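Local structure of putative methyltransferase from antibiotic biosynthesis pathway (Anabaena variabilis ATCC 29413, 3EGE) at residues W140-D143 with L148-D151; Y142-F147 with G233-K238. The protein probably catalyses S-adenosylmethionine-dependent methyl transfer, as a putative methyltransferase that may serve an antibiotic biosynthesis pathway. All coordinates share one frame; numbering follows the deposited sequence.

Contact 1. Residues W140-D143 with L148-D151; sequences WLYD and LWED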
ATOM      1  N   TRP A 140      13.008  -9.853  10.918  1.00 66.44           N
ATOM      2  CA  TRP A 140      13.192  -9.577  12.349  1.00 64.91           C
ATOM      3  C   TRP A 140      12.017  -8.833  13.017  1.00 64.81           C
ATOM      4  O   TRP A 140      11.736  -9.069  14.188  1.00 64.46           O
ATOM      5  CB  TRP A 140      14.482  -8.734  12.570  1.00 64.43           C
ATOM      6  CG  TRP A 140      14.398  -7.380  11.992  1.00 61.98           C
ATOM      7  CD1 TRP A 140      14.734  -7.023  10.735  1.00 62.57           C
ATOM      8  CD2 TRP A 140      13.876  -6.208  12.625  1.00 59.80           C
ATOM      9  NE1 TRP A 140      14.462  -5.703  10.538  1.00 62.94           N
ATOM     10  CE2 TRP A 140      13.924  -5.172  11.679  1.00 63.65           C
ATOM     11  CE3 TRP A 140      13.364  -5.939  13.908  1.00 66.08           C
ATOM     12  CZ2 TRP A 140      13.509  -3.867  11.969  1.00 61.43           C
ATOM     13  CZ3 TRP A 140      12.938  -4.648  14.206  1.00 64.08           C
ATOM     14  CH2 TRP A 140      13.002  -3.631  13.229  1.00 64.42           C
ATOM     15  N   LEU A 141      11.385  -7.918  12.264  1.00 64.89           N
ATOM     16  CA  LEU A 141      10.325  -7.018  12.744  1.00 64.98           C
ATOM     17  C   LEU A 141       9.219  -7.697  13.543  1.00 64.32           C
ATOM     18  O   LEU A 141       8.816  -7.210  14.616  1.00 64.28           O
ATOM     19  CB  LEU A 141       9.703  -6.247  11.548  1.00 66.18           C
ATOM     20  CG  LEU A 141       8.667  -5.140  11.808  1.00 66.80           C
ATOM     21  CD1 LEU A 141       9.208  -4.110  12.808  1.00 63.27           C
ATOM     22  CD2 LEU A 141       8.184  -4.472  10.474  1.00 65.04           C
ATOM     23  N   TYR A 142       8.792  -8.854  13.046  1.00 64.00           N
ATOM     24  CA  TYR A 142       7.671  -9.585  13.648  1.00 63.69           C
ATOM     25  C   TYR A 142       8.003 -10.330  14.926  1.00 62.50           C
ATOM     26  O   TYR A 142       7.091 -10.757  15.621  1.00 61.88           O
ATOM     27  CB  TYR A 142       6.987 -10.482  12.636  1.00 63.39           C
ATOM     28  CG  TYR A 142       6.736  -9.755  11.337  1.00 64.22           C
ATOM     29  CD1 TYR A 142       5.996  -8.570  11.299  1.00 65.38           C
ATOM     30  CD2 TYR A 142       7.253 -10.259  10.137  1.00 64.58           C
ATOM     31  CE1 TYR A 142       5.793  -7.890  10.091  1.00 64.21           C
ATOM     32  CE2 TYR A 142       7.056  -9.611   8.964  1.00 65.58           C
ATOM     33  CZ  TYR A 142       6.325  -8.434   8.929  1.00 63.48           C
ATOM     34  OH  TYR A 142       6.184  -7.838   7.713  1.00 64.86           O
ATOM     35  N   ASP A 143       9.289 -10.475  15.229  1.00 61.99           N
ATOM     36  CA  ASP A 143       9.711 -11.021  16.505  1.00 64.20           C
ATOM     37  C   ASP A 143       9.529 -10.007  17.659  1.00 64.66           C
ATOM     38  O   ASP A 143       9.525 -10.394  18.816  1.00 64.52           O
ATOM     39  CB  ASP A 143      11.164 -11.420  16.456  1.00 64.83           C
ATOM     40  CG  ASP A 143      11.449 -12.440  15.416  1.00 65.21           C
ATOM     41  OD1 ASP A 143      10.514 -13.145  14.964  1.00 62.50           O
ATOM     42  OD2 ASP A 143      12.634 -12.499  15.057  1.00 66.84           O
ATOM     43  N   LEU A 148       1.704  -6.957  13.631  1.00 63.42           N
ATOM     44  CA  LEU A 148       1.876  -6.560  12.206  1.00 63.35           C
ATOM     45  C   LEU A 148       1.765  -7.746  11.267  1.00 63.34           C
ATOM     46  O   LEU A 148       1.149  -7.646  10.243  1.00 65.36           O
ATOM     47  CB  LEU A 148       3.226  -5.883  11.973  1.00 63.45           C
ATOM     48  CG  LEU A 148       3.538  -4.579  12.699  1.00 64.05           C
ATOM     49  CD1 LEU A 148       4.959  -4.162  12.364  1.00 61.55           C
ATOM     50  CD2 LEU A 148       2.544  -3.448  12.372  1.00 61.78           C
ATOM     51  N   TRP A 149       2.328  -8.881  11.667  1.00 63.59           N
ATOM     52  CA  TRP A 149       2.304 -10.114  10.900  1.00 63.22           C
ATOM     53  C   TRP A 149       0.906 -10.741  10.875  1.00 63.87           C
ATOM     54  O   TRP A 149       0.407 -11.168   9.820  1.00 63.41           O
ATOM     55  CB  TRP A 149       3.317 -11.079  11.523  1.00 62.92           C
ATOM     56  CG  TRP A 149       3.547 -12.326  10.738  1.00 63.48           C
ATOM     57  CD1 TRP A 149       4.315 -12.458   9.619  1.00 60.16           C
ATOM     58  CD2 TRP A 149       3.046 -13.630  11.041  1.00 63.20           C
ATOM     59  NE1 TRP A 149       4.301 -13.757   9.193  1.00 60.30           N
ATOM     60  CE2 TRP A 149       3.525 -14.502  10.029  1.00 63.12           C
ATOM     61  CE3 TRP A 149       2.228 -14.148  12.061  1.00 61.56           C
ATOM     62  CZ2 TRP A 149       3.225 -15.862  10.005  1.00 65.16           C
ATOM     63  CZ3 TRP A 149       1.930 -15.499  12.056  1.00 61.79           C
ATOM     64  CH2 TRP A 149       2.424 -16.352  11.024  1.00 66.74           C
ATOM     65  N   GLU A 150       0.312 -10.800  12.065  1.00 65.12           N
ATOM     66  CA  GLU A 150      -1.029 -11.315  12.293  1.00 66.01           C
ATOM     67  C   GLU A 150      -2.077 -10.535  11.516  1.00 66.01           C
ATOM     68  O   GLU A 150      -2.974 -11.136  10.920  1.00 67.72           O
ATOM     69  CB  GLU A 150      -1.363 -11.262  13.787  1.00 66.41           C
ATOM     70  CG  GLU A 150      -0.575 -12.255  14.642  1.00 66.31           C
ATOM     71  CD  GLU A 150      -0.540 -11.913  16.138  1.00 67.15           C
ATOM     72  OE1 GLU A 150      -1.252 -11.008  16.626  1.00 73.60           O
ATOM     73  OE2 GLU A 150       0.251 -12.547  16.838  1.00 67.87           O
ATOM     74  N   ASP A 151      -1.950  -9.212  11.495  1.00 65.41           N
ATOM     75  CA  ASP A 151      -2.876  -8.364  10.728  1.00 65.63           C
ATOM     76  C   ASP A 151      -2.731  -8.604   9.240  1.00 65.69           C
ATOM     77  O   ASP A 151      -3.725  -8.645   8.544  1.00 68.51           O
ATOM     78  CB  ASP A 151      -2.680  -6.872  11.028  1.00 65.91           C
ATOM     79  CG  ASP A 151      -3.091  -6.480  12.445  1.00 69.58           C
ATOM     80  OD1 ASP A 151      -3.789  -7.263  13.144  1.00 70.02           O
ATOM     81  OD2 ASP A 151      -2.715  -5.347  12.844  1.00 72.69           O
TER
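Y142 and W149 mark the nearest approach of the two backbones, with 6.1 Å between Y142 CA and W149 CA. Residues 140-143 make a turn with helix-like backbone angles, closed by a bond from D143 N to W140 O of 3.0 Å; residues 148-151 belong to helix 146-153. No hydrogen bond joins the two, and the contact is made by side chains.

The phenol ring of Y142 lies against both L148 and W149. W149 CB sits over one face of that ring in a CH-pi contact, 4.0 Å from the centroid of the Y142 ring and 29° off its normal. With CG of W149 anti to its backbone N (chi1 -172°), the indole continues past the same face: W149 CD1 is 3.7 Å from Y142 CD2, near the rim. The planes are inclined at 49°, so the rings meet obliquely. L148 CB approaches instead at the ring edge, 3.8 Å from Y142 CE1. Beyond it, the methyls L141 CD2 and L148 CD1 touch at 3.8 Å, the two leucines crossing at about a right angle.

This apolar cluster joins the loop following strand 126-131 to the helix that ends it. L148 packs onto S210 and F211 of helix 209-213, while Y142 and W149 both reach I133 and Y142 also meets I250.

Contact 2. Residues Y142-F147 with G233-K238; sequences YDYFPF and GEWIRK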
ATOM      1  N   TYR A 142       8.792  -8.854  13.046  1.00 64.00           N
ATOM      2  CA  TYR A 142       7.671  -9.585  13.648  1.00 63.69           C
ATOM      3  C   TYR A 142       8.003 -10.330  14.926  1.00 62.50           C
ATOM      4  O   TYR A 142       7.091 -10.757  15.621  1.00 61.88           O
ATOM      5  CB  TYR A 142       6.987 -10.482  12.636  1.00 63.39           C
ATOM      6  CG  TYR A 142       6.736  -9.755  11.337  1.00 64.22           C
ATOM      7  CD1 TYR A 142       5.996  -8.570  11.299  1.00 65.38           C
ATOM      8  CD2 TYR A 142       7.253 -10.259  10.137  1.00 64.58           C
ATOM      9  CE1 TYR A 142       5.793  -7.890  10.091  1.00 64.21           C
ATOM     10  CE2 TYR A 142       7.056  -9.611   8.964  1.00 65.58           C
ATOM     11  CZ  TYR A 142       6.325  -8.434   8.929  1.00 63.48           C
ATOM     12  OH  TYR A 142       6.184  -7.838   7.713  1.00 64.86           O
ATOM     13  N   ASP A 143       9.289 -10.475  15.229  1.00 61.99           N
ATOM     14  CA  ASP A 143       9.711 -11.021  16.505  1.00 64.20           C
ATOM     15  C   ASP A 143       9.529 -10.007  17.659  1.00 64.66           C
ATOM     16  O   ASP A 143       9.525 -10.394  18.816  1.00 64.52           O
ATOM     17  CB  ASP A 143      11.164 -11.420  16.456  1.00 64.83           C
ATOM     18  CG  ASP A 143      11.449 -12.440  15.416  1.00 65.21           C
ATOM     19  OD1 ASP A 143      10.514 -13.145  14.964  1.00 62.50           O
ATOM     20  OD2 ASP A 143      12.634 -12.499  15.057  1.00 66.84           O
ATOM     21  N   TYR A 144       9.443  -8.719  17.326  1.00 65.31           N
ATOM     22  CA  TYR A 144       9.171  -7.653  18.284  1.00 65.17           C
ATOM     23  C   TYR A 144       7.730  -7.162  18.243  1.00 64.63           C
ATOM     24  O   TYR A 144       7.201  -6.768  19.294  1.00 65.10           O
ATOM     25  CB  TYR A 144      10.113  -6.460  18.061  1.00 63.97           C
ATOM     26  CG  TYR A 144      11.557  -6.807  18.266  1.00 63.62           C
ATOM     27  CD1 TYR A 144      12.156  -6.728  19.540  1.00 65.55           C
ATOM     28  CD2 TYR A 144      12.344  -7.216  17.188  1.00 63.47           C
ATOM     29  CE1 TYR A 144      13.513  -7.059  19.717  1.00 62.41           C
ATOM     30  CE2 TYR A 144      13.682  -7.532  17.350  1.00 63.22           C
ATOM     31  CZ  TYR A 144      14.269  -7.447  18.609  1.00 62.81           C
ATOM     32  OH  TYR A 144      15.593  -7.768  18.732  1.00 61.49           O
ATOM     33  N   PHE A 145       7.135  -7.146  17.050  1.00 65.08           N
ATOM     34  CA  PHE A 145       5.766  -6.638  16.822  1.00 65.73           C
ATOM     35  C   PHE A 145       4.912  -7.669  16.068  1.00 64.94           C
ATOM     36  O   PHE A 145       4.601  -7.478  14.881  1.00 64.73           O
ATOM     37  CB  PHE A 145       5.843  -5.297  16.076  1.00 65.51           C
ATOM     38  CG  PHE A 145       6.681  -4.255  16.793  1.00 66.15           C
ATOM     39  CD1 PHE A 145       6.319  -3.810  18.059  1.00 63.79           C
ATOM     40  CD2 PHE A 145       7.844  -3.729  16.203  1.00 67.56           C
ATOM     41  CE1 PHE A 145       7.092  -2.848  18.730  1.00 67.38           C
ATOM     42  CE2 PHE A 145       8.635  -2.791  16.869  1.00 64.76           C
ATOM     43  CZ  PHE A 145       8.249  -2.337  18.133  1.00 64.97           C
ATOM     44  N   PRO A 146       4.496  -8.754  16.767  1.00 65.57           N
ATOM     45  CA  PRO A 146       3.751  -9.866  16.081  1.00 66.66           C
ATOM     46  C   PRO A 146       2.419  -9.471  15.443  1.00 66.22           C
ATOM     47  O   PRO A 146       1.993 -10.086  14.448  1.00 66.76           O
ATOM     48  CB  PRO A 146       3.556 -10.905  17.199  1.00 66.88           C
ATOM     49  CG  PRO A 146       3.646 -10.113  18.467  1.00 66.69           C
ATOM     50  CD  PRO A 146       4.668  -9.042  18.202  1.00 64.63           C
ATOM     51  N   PHE A 147       1.769  -8.473  16.042  1.00 64.82           N
ATOM     52  CA  PHE A 147       0.513  -7.930  15.535  1.00 63.72           C
ATOM     53  C   PHE A 147       0.565  -7.483  14.077  1.00 63.82           C
ATOM     54  O   PHE A 147      -0.433  -7.628  13.358  1.00 65.77           O
ATOM     55  CB  PHE A 147      -0.024  -6.821  16.434  1.00 63.74           C
ATOM     56  CG  PHE A 147       0.956  -5.720  16.704  1.00 66.17           C
ATOM     57  CD1 PHE A 147       1.115  -4.661  15.797  1.00 65.81           C
ATOM     58  CD2 PHE A 147       1.742  -5.746  17.872  1.00 67.79           C
ATOM     59  CE1 PHE A 147       2.051  -3.648  16.040  1.00 65.48           C
ATOM     60  CE2 PHE A 147       2.665  -4.729  18.128  1.00 68.82           C
ATOM     61  CZ  PHE A 147       2.811  -3.680  17.216  1.00 64.84           C
ATOM     62  N   GLY A 233      23.860  -4.866  21.754  1.00 72.25           N
ATOM     63  CA  GLY A 233      24.323  -5.660  20.611  1.00 71.48           C
ATOM     64  C   GLY A 233      23.525  -6.910  20.232  1.00 71.12           C
ATOM     65  O   GLY A 233      23.913  -7.579  19.277  1.00 71.39           O
ATOM     66  N   GLU A 234      22.422  -7.223  20.930  1.00 70.53           N
ATOM     67  CA  GLU A 234      21.634  -8.440  20.634  1.00 71.36           C
ATOM     68  C   GLU A 234      20.952  -8.439  19.274  1.00 70.90           C
ATOM     69  O   GLU A 234      20.928  -9.490  18.594  1.00 71.51           O
ATOM     70  CB  GLU A 234      20.619  -8.783  21.744  1.00 72.07           C
ATOM     71  CG  GLU A 234      21.273  -9.407  22.963  1.00 71.53           C
ATOM     72  CD  GLU A 234      21.829 -10.784  22.628  1.00 73.74           C
ATOM     73  OE1 GLU A 234      21.019 -11.710  22.384  1.00 72.95           O
ATOM     74  OE2 GLU A 234      23.071 -10.925  22.555  1.00 73.77           O
ATOM     75  N   TRP A 235      20.435  -7.277  18.873  1.00 69.12           N
ATOM     76  CA  TRP A 235      19.803  -7.131  17.555  1.00 68.09           C
ATOM     77  C   TRP A 235      20.806  -7.437  16.424  1.00 67.28           C
ATOM     78  O   TRP A 235      20.486  -8.167  15.485  1.00 65.83           O
ATOM     79  CB  TRP A 235      19.191  -5.726  17.370  1.00 65.98           C
ATOM     80  CG  TRP A 235      18.347  -5.613  16.116  1.00 63.01           C
ATOM     81  CD1 TRP A 235      17.009  -5.771  16.036  1.00 60.90           C
ATOM     82  CD2 TRP A 235      18.800  -5.351  14.771  1.00 61.91           C
ATOM     83  NE1 TRP A 235      16.586  -5.600  14.751  1.00 60.13           N
ATOM     84  CE2 TRP A 235      17.657  -5.359  13.943  1.00 59.17           C
ATOM     85  CE3 TRP A 235      20.053  -5.099  14.190  1.00 61.77           C
ATOM     86  CZ2 TRP A 235      17.720  -5.129  12.560  1.00 59.28           C
ATOM     87  CZ3 TRP A 235      20.116  -4.870  12.798  1.00 62.92           C
ATOM     88  CH2 TRP A 235      18.951  -4.885  12.008  1.00 60.46           C
ATOM     89  N   ILE A 236      22.003  -6.863  16.538  1.00 68.53           N
ATOM     90  CA  ILE A 236      23.091  -7.058  15.569  1.00 69.93           C
ATOM     91  C   ILE A 236      23.511  -8.536  15.514  1.00 69.75           C
ATOM     92  O   ILE A 236      23.651  -9.094  14.420  1.00 70.09           O
ATOM     93  CB  ILE A 236      24.318  -6.140  15.880  1.00 71.01           C
ATOM     94  CG1 ILE A 236      23.943  -4.667  15.649  1.00 73.41           C
ATOM     95  CG2 ILE A 236      25.534  -6.500  14.996  1.00 67.47           C
ATOM     96  CD1 ILE A 236      24.920  -3.681  16.274  1.00 72.18           C
ATOM     97  N   ARG A 237      23.665  -9.151  16.684  1.00 68.45           N
ATOM     98  CA  ARG A 237      23.987 -10.575  16.800  1.00 69.41           C
ATOM     99  C   ARG A 237      22.933 -11.468  16.107  1.00 69.07           C
ATOM    100  O   ARG A 237      23.258 -12.344  15.313  1.00 69.80           O
ATOM    101  CB  ARG A 237      24.091 -10.957  18.286  1.00 70.37           C
ATOM    102  CG  ARG A 237      24.697 -12.333  18.564  1.00 71.71           C
ATOM    103  CD  ARG A 237      24.571 -12.730  20.032  1.00 70.47           C
ATOM    104  NE  ARG A 237      23.198 -13.048  20.437  1.00 68.69           N
ATOM    105  CZ  ARG A 237      22.550 -14.183  20.152  1.00 73.60           C
ATOM    106  NH1 ARG A 237      23.086 -15.133  19.378  1.00 73.65           N
ATOM    107  NH2 ARG A 237      21.299 -14.347  20.594  1.00 76.20           N
ATOM    108  N   LYS A 238      21.666 -11.203  16.390  1.00 68.99           N
ATOM    109  CA  LYS A 238      20.549 -11.983  15.835  1.00 68.09           C
ATOM    110  C   LYS A 238      20.201 -11.679  14.399  1.00 66.63           C
ATOM    111  O   LYS A 238      19.887 -12.593  13.644  1.00 65.57           O
ATOM    112  CB  LYS A 238      19.304 -11.789  16.712  1.00 68.91           C
ATOM    113  CG  LYS A 238      19.295 -12.672  17.953  1.00 71.53           C
ATOM    114  CD  LYS A 238      18.737 -12.032  19.217  1.00 74.78           C
ATOM    115  CE  LYS A 238      17.447 -11.331  19.102  1.00 77.66           C
ATOM    116  NZ  LYS A 238      17.001 -10.950  20.476  1.00 80.56           N
TER
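Van der Waals contact between Y144 and W235 carries most of this small interface, which buries 112 Å² in all. The side chains of Y144 and W235 cross at about a right angle, though their ring planes are tilted by only about 30°, and the hydroxyl comes to the edge of the five-membered ring: Y144 OH is 3.6 Å from W235 CD1 and lies near the indole plane. Y144 CE2 adds an apolar touch to the same carbon, W235 CD1, at 4.0 Å. The indole reaches the tyrosine with CG anti to the backbone N of W235 (chi1 -171°).

At the tyrosine hydroxyl, D229 is the polar partner. K238 bends at chi2 and chi3 and brings its ammonium alongside, but K238 NZ stays 3.9 Å from Y144 OH, and no hydrogen bond crosses the segments. Both groups instead converge on D229 OD2, which is hydrogen-bonded to the Y144 hydroxyl and salt-bridged to K238.

Charge pairing within residues 233-238 joins successive turns of the helix. R237 grips the carboxylate of E234 side-on, R237 NE meeting E234 OE2 at 3.0 Å and R237 NH2 meeting E234 OE1 at 3.2 Å.

G233 occupies the N-cap position of helix 234-239, shortly after helix 216-231, which supplies D229 and also L226 against Y144; N232, between them, accepts a hydrogen bond from E234 N through OD1. The contact thus sets the loop leading into helix 146-153 against the junction of these two later helices.

How the contacts relate
Contacts 1 and 2 lie with their centres about 10 Å apart on the same side of the chain's centre. Their ranges overlap at Y142 and D143, but Y142 works in contact 1 and Y144 in contact 2. Contact 1 is local; contact 2 spans 85 intervening residues. The two meet directly where the rings of W140 and W235 pack edge-to-face, and D143 adds a hydrogen bond to Y239. Residues 140-151 come between strands 126-131 and 172-181, and helix 234-239 follows strand 172-181, before 247-248, in a sheet consistent with a Rossmann-like methyltransferase core. Together the contacts link the connection after strand 126-131 to the helices that follow strand 172-181.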